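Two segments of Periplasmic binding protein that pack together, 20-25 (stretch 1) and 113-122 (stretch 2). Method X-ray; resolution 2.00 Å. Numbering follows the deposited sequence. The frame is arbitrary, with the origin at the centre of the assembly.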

# COMPACT_ATOMS: atom_id res chain seq x y z
N PHE A 20 -10.47 11.24 3.34
CA PHE A 20 -9.87 12.28 4.20
C PHE A 20 -9.05 13.28 3.36
O PHE A 20 -9.16 14.47 3.56
CB PHE A 20 -9.03 11.66 5.35
CG PHE A 20 -9.86 11.22 6.55
CD1 PHE A 20 -10.13 12.11 7.59
CD2 PHE A 20 -10.35 9.93 6.64
CE1 PHE A 20 -10.89 11.72 8.67
CE2 PHE A 20 -11.12 9.53 7.72
CZ PHE A 20 -11.40 10.43 8.74
N ALA A 21 -8.32 12.81 2.35
CA ALA A 21 -7.53 13.71 1.49
C ALA A 21 -8.38 14.63 0.65
O ALA A 21 -7.93 15.74 0.22
CB ALA A 21 -6.57 12.91 0.59
N LEU A 22 -9.62 14.20 0.37
CA LEU A 22 -10.53 15.05 -0.40
C LEU A 22 -11.25 16.09 0.49
O LEU A 22 -12.01 16.93 -0.01
CB LEU A 22 -11.57 14.18 -1.16
CG LEU A 22 -11.08 13.40 -2.37
CD1 LEU A 22 -12.07 12.30 -2.82
CD2 LEU A 22 -10.75 14.33 -3.55
N GLY A 23 -11.06 16.00 1.80
CA GLY A 23 -11.70 16.93 2.70
C GLY A 23 -13.01 16.47 3.34
O GLY A 23 -13.69 17.29 3.99
N MET A 24 -13.36 15.17 3.24
CA MET A 24 -14.71 14.69 3.58
C MET A 24 -14.66 13.74 4.76
O MET A 24 -15.60 12.96 5.02
CB MET A 24 -15.32 13.98 2.39
CG MET A 24 -15.41 14.86 1.14
SD MET A 24 -16.65 16.16 1.32
CE MET A 24 -18.20 15.25 1.25
N GLY A 25 -13.53 13.78 5.47
CA GLY A 25 -13.32 12.88 6.57
C GLY A 25 -14.37 13.04 7.66
O GLY A 25 -14.74 12.05 8.32
N GLY A 113 -19.81 13.44 -4.81
CA GLY A 113 -20.38 14.59 -5.53
C GLY A 113 -19.44 15.81 -5.54
O GLY A 113 -19.90 16.99 -5.47
N ILE A 114 -18.12 15.54 -5.62
CA ILE A 114 -17.10 16.59 -5.63
C ILE A 114 -16.10 16.32 -6.75
O ILE A 114 -14.89 16.25 -6.49
CB ILE A 114 -16.38 16.72 -4.24
CG1 ILE A 114 -15.89 15.35 -3.71
CG2 ILE A 114 -17.31 17.31 -3.17
CD1 ILE A 114 -15.07 15.39 -2.43
N PRO A 115 -16.57 16.16 -8.00
CA PRO A 115 -15.60 15.76 -9.07
C PRO A 115 -14.44 16.75 -9.30
O PRO A 115 -13.33 16.36 -9.79
CB PRO A 115 -16.49 15.70 -10.34
CG PRO A 115 -17.60 16.71 -10.02
CD PRO A 115 -17.91 16.41 -8.59
N GLN A 116 -14.69 18.02 -8.98
CA GLN A 116 -13.66 19.08 -9.14
C GLN A 116 -12.55 18.95 -8.11
O GLN A 116 -11.40 19.06 -8.45
CB GLN A 116 -14.26 20.50 -9.06
CG GLN A 116 -13.81 21.40 -10.20
CD GLN A 116 -14.07 20.77 -11.57
OE1 GLN A 116 -15.16 20.24 -11.83
NE2 GLN A 116 -13.07 20.82 -12.46
N ARG A 117 -12.90 18.79 -6.84
CA ARG A 117 -11.92 18.46 -5.84
C ARG A 117 -11.13 17.20 -6.26
O ARG A 117 -9.92 17.14 -6.08
CB ARG A 117 -12.57 18.23 -4.48
CG ARG A 117 -13.06 19.47 -3.77
CD ARG A 117 -13.41 19.14 -2.32
NE ARG A 117 -13.77 20.35 -1.61
CZ ARG A 117 -13.05 20.93 -0.64
NH1 ARG A 117 -13.50 22.06 -0.12
NH2 ARG A 117 -11.91 20.40 -0.20
N GLY A 118 -11.82 16.20 -6.83
CA GLY A 118 -11.16 14.97 -7.30
C GLY A 118 -10.15 15.21 -8.41
O GLY A 118 -9.06 14.63 -8.41
N GLU A 119 -10.51 16.04 -9.39
CA GLU A 119 -9.53 16.40 -10.47
C GLU A 119 -8.29 17.12 -9.94
O GLU A 119 -7.18 16.82 -10.36
CB GLU A 119 -10.17 17.24 -11.59
CG GLU A 119 -11.23 16.49 -12.35
CD GLU A 119 -10.75 15.15 -12.86
OE1 GLU A 119 -9.84 15.13 -13.71
OE2 GLU A 119 -11.27 14.10 -12.42
N ARG A 120 -8.50 18.02 -8.98
CA ARG A 120 -7.43 18.70 -8.29
C ARG A 120 -6.53 17.70 -7.51
O ARG A 120 -5.34 17.73 -7.69
CB ARG A 120 -8.02 19.78 -7.36
CG ARG A 120 -7.07 20.83 -6.81
CD ARG A 120 -7.57 21.39 -5.45
NE ARG A 120 -8.91 21.99 -5.50
CZ ARG A 120 -9.75 22.11 -4.46
NH1 ARG A 120 -9.42 21.65 -3.26
NH2 ARG A 120 -10.95 22.67 -4.62
N LEU A 121 -7.09 16.83 -6.66
CA LEU A 121 -6.26 15.79 -6.01
C LEU A 121 -5.53 14.83 -6.99
O LEU A 121 -4.33 14.55 -6.80
CB LEU A 121 -7.09 15.01 -4.99
CG LEU A 121 -6.30 14.09 -4.06
CD1 LEU A 121 -5.17 14.86 -3.34
CD2 LEU A 121 -7.23 13.40 -3.07
N ALA A 122 -6.22 14.31 -8.01
CA ALA A 122 -5.60 13.39 -8.97
C ALA A 122 -4.43 14.07 -9.72
O ALA A 122 -3.40 13.45 -9.91
CB ALA A 122 -6.59 12.86 -10.00

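Leu22 is the centre of this small apolar contact, and the other residues are best understood by where they meet it. Its CA-to-CB bond runs sideways to the second stretch, yet the end of the side chain comes nearer, because chi1 of -74° (m) with chi2 of 165° (t) brings CD2 to the helix that begins at Pro115. There Leu22 CD2 lies 3.7 Å from Leu121 CD2 and 3.8 Å from Gly118 CA. Leucine suits the place: it is long enough to reach the helix, and it is wholly apolar, with no polar side-chain atom to leave unpaired in a buried site.

Gly118 presents bare backbone to that methyl group. A CB on this residue would point sideways and lie about 4.5 Å from Leu22 CD2, so the contact alone does not demand glycine.

Gly118 and Leu121 follow Ile114, the N-cap, at steps of four and three residues, roughly a turn each, a spacing that brings them to one side. Leu121 points toward the first stretch and adopts the t, p rotamer (chi1 -169°, chi2 54°), one of the two conformations leucine most favours; Leu22, with m, t, adopts the other. In this pose Leu121 CD2 serves two neighbours, since it also lies 3.8 Å from Ala21 CB. Alanine is enough here, for its single methyl group, directed sideways, already reaches the leucine.

Ile114 closes the other end of the contact. It occupies the N-cap position, and its carbonyl accepts a hydrogen bond from Gly118 N (3.1 Å to Ile114 O) in the first turn. Its CA-to-CB bond points toward the first stretch, and chi1 of 49° (p) with a chi2 of 175° (t) extends the side chain to CD1, which reaches Leu22 and Met24. Ile114 CD1 is 3.9 Å from Leu22 CB and 3.6 Å from Met24 CG. Isoleucine suits the place because its CD1 arm supplies an apolar end to the contact. Met24 starts sideways, but the end of its side chain comes nearer; its three chi angles, -58°, -70° and -71°, are all m, so the chain is folded instead of extended, as an unbranched chain can be. Ile114 approaches it most closely at CG.

At the exposed margin, Arg117 points toward the first stretch. With chi1 at m and chi2 and chi3 both t, its aliphatic part is largely extended, and Arg117 NH2 comes to 3.5 Å from Leu22 O, which lies oblique to the guanidinium; the geometry leaves open whether this is a hydrogen bond. Arginine's long chain can run along such a margin and bring its charged end near a backbone carbonyl.

Gly23 follows Leu22 in a Schellman motif, with Gly23 N bonded to Phe20 O at 3.0 Å. Its phi of 96° would jam a CB against the preceding carbonyl oxygen, and that CB would also sit only 3.0 Å from Arg117 NH2. Backbone and neighbour thus both favour glycine, and the turn it permits leads the chain on to Met24.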